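Local coordinates for protein tryptophan synthase alpha-subunit (Pyrococcus furiosus, PDB 1GEQ) that cleaves indoleglycerol phosphate to indole and glyceraldehyde 3-phosphate, as the alpha subunit of the tryptophan synthase that makes L-tryptophan, at residues T136-A141 and D154-F159; V160-L165 and N192-G197. All blocks are in the same frame, centred on the assembly; numbering follows the deposited sequence.

Contact 1: T136-A141 and D154-F159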
ATOM      1  N   THR A 136       7.382  -5.749   8.231  1.00 24.29           N
ATOM      2  CA  THR A 136       6.206  -5.045   8.712  1.00 23.83           C
ATOM      3  C   THR A 136       6.128  -3.596   8.260  1.00 22.26           C
ATOM      4  O   THR A 136       7.136  -2.891   8.197  1.00 19.98           O
ATOM      5  CB  THR A 136       6.142  -5.058  10.256  1.00 23.55           C
ATOM      6  OG1 THR A 136       7.339  -4.473  10.782  1.00 26.14           O
ATOM      7  CG2 THR A 136       5.998  -6.490  10.781  1.00 25.77           C
ATOM      8  N   VAL A 137       4.914  -3.173   7.935  1.00 19.67           N
ATOM      9  CA  VAL A 137       4.645  -1.800   7.536  1.00 19.37           C
ATOM     10  C   VAL A 137       3.528  -1.336   8.467  1.00 21.42           C
ATOM     11  O   VAL A 137       2.508  -2.011   8.600  1.00 21.46           O
ATOM     12  CB  VAL A 137       4.143  -1.715   6.080  1.00 19.02           C
ATOM     13  CG1 VAL A 137       3.845  -0.262   5.706  1.00 18.53           C
ATOM     14  CG2 VAL A 137       5.165  -2.299   5.150  1.00 22.01           C
ATOM     15  N   PHE A 138       3.734  -0.203   9.134  1.00 21.18           N
ATOM     16  CA  PHE A 138       2.727   0.351  10.030  1.00 20.44           C
ATOM     17  C   PHE A 138       2.357   1.742   9.554  1.00 19.86           C
ATOM     18  O   PHE A 138       3.184   2.453   8.987  1.00 18.94           O
ATOM     19  CB  PHE A 138       3.240   0.433  11.467  1.00 23.19           C
ATOM     20  CG  PHE A 138       3.357  -0.898  12.135  1.00 25.15           C
ATOM     21  CD1 PHE A 138       4.574  -1.568  12.169  1.00 24.56           C
ATOM     22  CD2 PHE A 138       2.242  -1.491  12.724  1.00 28.05           C
ATOM     23  CE1 PHE A 138       4.685  -2.811  12.783  1.00 27.19           C
ATOM     24  CE2 PHE A 138       2.342  -2.743  13.347  1.00 29.31           C
ATOM     25  CZ  PHE A 138       3.569  -3.402  13.374  1.00 28.71           C
ATOM     26  N   LEU A 139       1.115   2.134   9.794  1.00 19.87           N
ATOM     27  CA  LEU A 139       0.694   3.447   9.354  1.00 22.79           C
ATOM     28  C   LEU A 139       0.559   4.446  10.491  1.00 22.23           C
ATOM     29  O   LEU A 139       0.443   4.080  11.661  1.00 21.17           O
ATOM     30  CB  LEU A 139      -0.616   3.341   8.563  1.00 28.05           C
ATOM     31  CG  LEU A 139      -1.959   3.190   9.262  1.00 30.24           C
ATOM     32  CD1 LEU A 139      -2.414   4.546   9.777  1.00 31.69           C
ATOM     33  CD2 LEU A 139      -2.985   2.638   8.268  1.00 35.92           C
ATOM     34  N   ALA A 140       0.621   5.717  10.126  1.00 20.49           N
ATOM     35  CA  ALA A 140       0.495   6.800  11.084  1.00 21.45           C
ATOM     36  C   ALA A 140      -0.306   7.877  10.375  1.00 21.56           C
ATOM     37  O   ALA A 140      -0.094   8.144   9.194  1.00 19.54           O
ATOM     38  CB  ALA A 140       1.885   7.328  11.490  1.00 22.42           C
ATOM     39  N   ALA A 141      -1.253   8.465  11.103  1.00 24.16           N
ATOM     40  CA  ALA A 141      -2.112   9.513  10.572  1.00 23.17           C
ATOM     41  C   ALA A 141      -1.685  10.815  11.235  1.00 21.30           C
ATOM     42  O   ALA A 141      -0.847  10.807  12.136  1.00 22.47           O
ATOM     43  CB  ALA A 141      -3.578   9.204  10.899  1.00 24.70           C
ATOM     44  N   ASP A 154      10.095   1.739  15.827  1.00 24.44           N
ATOM     45  CA  ASP A 154      10.861   0.641  16.424  1.00 25.70           C
ATOM     46  C   ASP A 154      10.325  -0.746  16.069  1.00 27.66           C
ATOM     47  O   ASP A 154      11.080  -1.715  16.059  1.00 29.47           O
ATOM     48  CB  ASP A 154      10.915   0.759  17.949  1.00 30.34           C
ATOM     49  CG  ASP A 154      11.777   1.918  18.425  1.00 31.33           C
ATOM     50  OD1 ASP A 154      12.695   2.334  17.687  1.00 33.55           O
ATOM     51  OD2 ASP A 154      11.539   2.402  19.546  1.00 36.43           O
ATOM     52  N   MET A 155       9.033  -0.853  15.788  1.00 25.84           N
ATOM     53  CA  MET A 155       8.461  -2.150  15.439  1.00 28.93           C
ATOM     54  C   MET A 155       8.478  -2.377  13.930  1.00 26.13           C
ATOM     55  O   MET A 155       8.233  -3.485  13.460  1.00 28.40           O
ATOM     56  CB  MET A 155       7.012  -2.251  15.927  1.00 31.23           C
ATOM     57  CG  MET A 155       6.821  -2.104  17.417  1.00 37.85           C
ATOM     58  SD  MET A 155       5.114  -2.473  17.850  1.00 44.10           S
ATOM     59  CE  MET A 155       4.242  -1.120  17.035  1.00 44.31           C
ATOM     60  N   THR A 156       8.763  -1.325  13.173  1.00 22.83           N
ATOM     61  CA  THR A 156       8.763  -1.421  11.718  1.00 21.96           C
ATOM     62  C   THR A 156      10.044  -1.973  11.101  1.00 22.70           C
ATOM     63  O   THR A 156      11.136  -1.495  11.397  1.00 19.29           O
ATOM     64  CB  THR A 156       8.496  -0.040  11.088  1.00 22.20           C
ATOM     65  OG1 THR A 156       7.202   0.430  11.496  1.00 21.34           O
ATOM     66  CG2 THR A 156       8.579  -0.132   9.570  1.00 21.23           C
ATOM     67  N   THR A 157       9.898  -2.968  10.224  1.00 21.10           N
ATOM     68  CA  THR A 157      11.051  -3.541   9.544  1.00 20.20           C
ATOM     69  C   THR A 157      10.984  -3.264   8.039  1.00 21.04           C
ATOM     70  O   THR A 157      11.967  -3.466   7.323  1.00 20.95           O
ATOM     71  CB  THR A 157      11.184  -5.082   9.798  1.00 22.95           C
ATOM     72  OG1 THR A 157      10.012  -5.764   9.335  1.00 21.83           O
ATOM     73  CG2 THR A 157      11.368  -5.368  11.298  1.00 23.53           C
ATOM     74  N   GLY A 158       9.827  -2.794   7.561  1.00 20.00           N
ATOM     75  CA  GLY A 158       9.669  -2.488   6.144  1.00 20.81           C
ATOM     76  C   GLY A 158       9.818  -0.992   5.897  1.00 20.50           C
ATOM     77  O   GLY A 158      10.849  -0.539   5.395  1.00 18.18           O
ATOM     78  N   PHE A 159       8.767  -0.235   6.210  1.00 18.36           N
ATOM     79  CA  PHE A 159       8.786   1.226   6.109  1.00 17.41           C
ATOM     80  C   PHE A 159       7.565   1.761   6.839  1.00 16.65           C
ATOM     81  O   PHE A 159       6.630   1.016   7.123  1.00 15.77           O
ATOM     82  CB  PHE A 159       8.827   1.717   4.645  1.00 18.72           C
ATOM     83  CG  PHE A 159       7.622   1.338   3.822  1.00 20.39           C
ATOM     84  CD1 PHE A 159       6.521   2.187   3.751  1.00 20.17           C
ATOM     85  CD2 PHE A 159       7.604   0.149   3.090  1.00 20.62           C
ATOM     86  CE1 PHE A 159       5.415   1.867   2.973  1.00 22.38           C
ATOM     87  CE2 PHE A 159       6.490  -0.188   2.301  1.00 23.98           C
ATOM     88  CZ  PHE A 159       5.393   0.678   2.244  1.00 22.25           C
TER

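Contact 2: V160-L165 and N192-G197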
ATOM      1  N   VAL A 160       7.595   3.040   7.184  1.00 17.39           N
ATOM      2  CA  VAL A 160       6.486   3.667   7.875  1.00 16.49           C
ATOM      3  C   VAL A 160       5.600   4.332   6.830  1.00 17.91           C
ATOM      4  O   VAL A 160       6.078   5.095   5.990  1.00 18.06           O
ATOM      5  CB  VAL A 160       6.990   4.724   8.883  1.00 16.19           C
ATOM      6  CG1 VAL A 160       5.815   5.459   9.499  1.00 15.76           C
ATOM      7  CG2 VAL A 160       7.820   4.034   9.972  1.00 19.16           C
ATOM      8  N   TYR A 161       4.309   4.036   6.879  1.00 14.27           N
ATOM      9  CA  TYR A 161       3.387   4.602   5.908  1.00 15.60           C
ATOM     10  C   TYR A 161       2.548   5.724   6.527  1.00 16.11           C
ATOM     11  O   TYR A 161       1.744   5.493   7.420  1.00 17.34           O
ATOM     12  CB  TYR A 161       2.500   3.479   5.354  1.00 16.04           C
ATOM     13  CG  TYR A 161       1.518   3.881   4.274  1.00 18.94           C
ATOM     14  CD1 TYR A 161       1.829   4.870   3.343  1.00 21.12           C
ATOM     15  CD2 TYR A 161       0.296   3.222   4.145  1.00 24.31           C
ATOM     16  CE1 TYR A 161       0.945   5.187   2.305  1.00 19.82           C
ATOM     17  CE2 TYR A 161      -0.590   3.530   3.108  1.00 22.89           C
ATOM     18  CZ  TYR A 161      -0.257   4.511   2.199  1.00 22.07           C
ATOM     19  OH  TYR A 161      -1.146   4.825   1.198  1.00 22.58           O
ATOM     20  N   LEU A 162       2.769   6.942   6.049  1.00 15.77           N
ATOM     21  CA  LEU A 162       2.047   8.113   6.542  1.00 16.36           C
ATOM     22  C   LEU A 162       0.826   8.345   5.654  1.00 18.80           C
ATOM     23  O   LEU A 162       0.942   8.389   4.429  1.00 18.97           O
ATOM     24  CB  LEU A 162       2.941   9.358   6.490  1.00 16.09           C
ATOM     25  CG  LEU A 162       4.309   9.279   7.182  1.00 17.80           C
ATOM     26  CD1 LEU A 162       4.955  10.671   7.199  1.00 19.48           C
ATOM     27  CD2 LEU A 162       4.143   8.755   8.578  1.00 19.27           C
ATOM     28  N   VAL A 163      -0.342   8.499   6.269  1.00 17.76           N
ATOM     29  CA  VAL A 163      -1.553   8.725   5.490  1.00 19.58           C
ATOM     30  C   VAL A 163      -2.298   9.961   5.984  1.00 20.15           C
ATOM     31  O   VAL A 163      -2.027  10.465   7.078  1.00 19.23           O
ATOM     32  CB  VAL A 163      -2.512   7.507   5.563  1.00 19.38           C
ATOM     33  CG1 VAL A 163      -1.866   6.286   4.919  1.00 22.50           C
ATOM     34  CG2 VAL A 163      -2.877   7.217   7.020  1.00 23.70           C
ATOM     35  N   SER A 164      -3.237  10.446   5.178  1.00 23.78           N
ATOM     36  CA  SER A 164      -4.023  11.622   5.541  1.00 30.32           C
ATOM     37  C   SER A 164      -5.293  11.162   6.263  1.00 32.07           C
ATOM     38  O   SER A 164      -5.777  10.056   6.024  1.00 32.51           O
ATOM     39  CB  SER A 164      -4.378  12.402   4.272  1.00 32.02           C
ATOM     40  OG  SER A 164      -4.487  13.785   4.541  1.00 37.92           O
ATOM     41  N   LEU A 165      -5.843  12.018   7.129  1.00 36.28           N
ATOM     42  CA  LEU A 165      -7.041  11.660   7.891  1.00 40.22           C
ATOM     43  C   LEU A 165      -8.116  10.932   7.087  1.00 42.08           C
ATOM     44  O   LEU A 165      -8.664   9.935   7.557  1.00 42.97           O
ATOM     45  CB  LEU A 165      -7.636  12.903   8.565  1.00 40.74           C
ATOM     46  CG  LEU A 165      -6.917  13.323   9.855  1.00 40.23           C
ATOM     47  CD1 LEU A 165      -7.400  14.692  10.304  1.00 43.17           C
ATOM     48  CD2 LEU A 165      -7.150  12.281  10.933  1.00 39.93           C
ATOM     49  N   ASN A 192      13.502   4.345   9.941  1.00 19.14           N
ATOM     50  CA  ASN A 192      12.992   3.633   8.765  1.00 18.54           C
ATOM     51  C   ASN A 192      12.644   4.626   7.665  1.00 18.54           C
ATOM     52  O   ASN A 192      12.427   5.805   7.932  1.00 19.04           O
ATOM     53  CB  ASN A 192      11.718   2.853   9.100  1.00 22.45           C
ATOM     54  CG  ASN A 192      11.998   1.515   9.731  1.00 20.08           C
ATOM     55  OD1 ASN A 192      11.844   1.339  10.941  1.00 25.37           O
ATOM     56  ND2 ASN A 192      12.416   0.561   8.916  1.00 21.31           N
ATOM     57  N   LYS A 193      12.612   4.154   6.422  1.00 17.29           N
ATOM     58  CA  LYS A 193      12.235   5.026   5.321  1.00 16.00           C
ATOM     59  C   LYS A 193      10.746   5.298   5.505  1.00 14.76           C
ATOM     60  O   LYS A 193      10.048   4.526   6.166  1.00 13.68           O
ATOM     61  CB  LYS A 193      12.473   4.349   3.970  1.00 16.12           C
ATOM     62  CG  LYS A 193      13.953   4.139   3.646  1.00 21.98           C
ATOM     63  CD  LYS A 193      14.136   3.783   2.177  1.00 20.90           C
ATOM     64  CE  LYS A 193      15.622   3.753   1.796  1.00 21.58           C
ATOM     65  NZ  LYS A 193      15.806   3.868   0.317  1.00 18.10           N
ATOM     66  N   VAL A 194      10.272   6.391   4.928  1.00 15.77           N
ATOM     67  CA  VAL A 194       8.869   6.766   5.045  1.00 18.92           C
ATOM     68  C   VAL A 194       8.254   6.933   3.665  1.00 18.91           C
ATOM     69  O   VAL A 194       8.877   7.498   2.767  1.00 19.61           O
ATOM     70  CB  VAL A 194       8.712   8.117   5.814  1.00 19.16           C
ATOM     71  CG1 VAL A 194       7.271   8.580   5.776  1.00 23.28           C
ATOM     72  CG2 VAL A 194       9.178   7.956   7.253  1.00 19.83           C
ATOM     73  N   ALA A 195       7.034   6.431   3.502  1.00 16.28           N
ATOM     74  CA  ALA A 195       6.310   6.574   2.247  1.00 18.39           C
ATOM     75  C   ALA A 195       5.036   7.318   2.647  1.00 17.15           C
ATOM     76  O   ALA A 195       4.531   7.129   3.766  1.00 19.46           O
ATOM     77  CB  ALA A 195       5.969   5.196   1.660  1.00 18.73           C
ATOM     78  N   VAL A 196       4.535   8.173   1.768  1.00 15.83           N
ATOM     79  CA  VAL A 196       3.327   8.935   2.077  1.00 15.43           C
ATOM     80  C   VAL A 196       2.194   8.655   1.089  1.00 15.73           C
ATOM     81  O   VAL A 196       2.422   8.494  -0.111  1.00 15.14           O
ATOM     82  CB  VAL A 196       3.600  10.458   2.056  1.00 15.08           C
ATOM     83  CG1 VAL A 196       4.652  10.822   3.105  1.00 14.65           C
ATOM     84  CG2 VAL A 196       4.072  10.882   0.652  1.00 14.11           C
ATOM     85  N   GLY A 197       0.977   8.584   1.625  1.00 17.21           N
ATOM     86  CA  GLY A 197      -0.205   8.360   0.808  1.00 17.22           C
ATOM     87  C   GLY A 197      -1.132   9.490   1.197  1.00 17.68           C
ATOM     88  O   GLY A 197      -1.998   9.333   2.063  1.00 18.92           O
TER

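Contact 1: T136-A141 and D154-F159
Val137 lies over one face of the Phe159 ring, its CG1 4.0 Å from the ring centroid and shifted toward the rim. The other branch, CG2, reaches CE2 of the same ring at 3.8 Å, and this branched residue presents two methyls to one flat surface. Thr136 carries the polar half of the contact. With its chi1 of 57°, OG1 sits between the backbone N and the carbonyl carbon, where it donates to a lone pair of Met155 O (3.0 Å) and accepts from Thr157 N. Thr157 replies with its own hydroxyl: Thr136 N gives a nearly straight bond to Thr157 OG1 (2.9 Å, 166°). A valine in place of Thr136 would probably leave Met155 O without this donor and cost Thr157 N the better of its two bonds to this residue, the one to the carbonyl oxygen being weak. That carbonyl also takes Gly158 N at 2.8 Å, and glycine suits the place because a CB would press against the same oxygen. Further along, Met155 crosses Phe138 at about a right angle, CE over one ring face and SD 5.4 Å from the centroid, an oblique Met-aromatic contact. Thr156 OG1, bonded to Ile152 O, stands at the ring's edge, 3.4 Å from Phe138 CD1. The arrangement belongs to the beta-alpha-beta unit of a TIM barrel, where the chain leaving helix 146-155 passes strand 135-140 to begin strand 159-163, whose Phe159 side chain approaches active-site Glu36.

Contact 2: V160-L165 and N192-G197
The Tyr161 ring has Val163 CG1 over one face, 3.5 Å above its plane and toward the rim, while Ala195 O lies in the plane at its edge, 3.5 Å from CD1. Its CG is anti to the backbone N (chi1 -177°), and CE1 of the ring comes to Gly197, whose N approaches obliquely. Glycine fits here because a CB would fall 2.2 Å from Tyr161 OH; Ala195, with a single methyl on the same face of the sheet, adds little bulk next to the ring. On the opposite face of the sheet Leu162 crosses Val194 at about a right angle, and Val194 CG1 is packed tightly against both CG and CD1 of Leu162, 3.4 Å from each. Val196 CG1 adds a looser contact with Leu162 CB at 4.1 Å. Between these faces runs a regular parallel ladder of four near-straight bonds: Val160 N to Lys193 O, Ala195 N to Val160 O, Leu162 N to Ala195 O and Gly197 N to Leu162 O. Tyr161 faces the barrel interior, its side chain about 4 Å from that of catalytic Glu36, whereas Leu162 and Val196 meet helix 177-189 outside; strands 135-140 and 216-219 flank the pair.

Contacts 1 and 2 are successive steps round one TIM barrel, their centres about 9 Å apart. They come in series: contact 1 joins strand 135-140 to the end of helix 146-155 and the turn after it, then 160-165 pairs with 192-197, helix 177-189 lying between them in the sequence. Strand 159-163 runs through both, its first residue ending contact 1 and the rest forming one side of contact 2. It is stitched to strand 135-140 by probable backbone hydrogen bonds, Phe138 O with Tyr161 N and Ala140 N with Tyr161 O, both at 2.9 Å. Three consecutive barrel strands are therefore joined, and Phe159 and Tyr161 both bring their side chains to within about 4 Å of the side chain of catalytic Glu36.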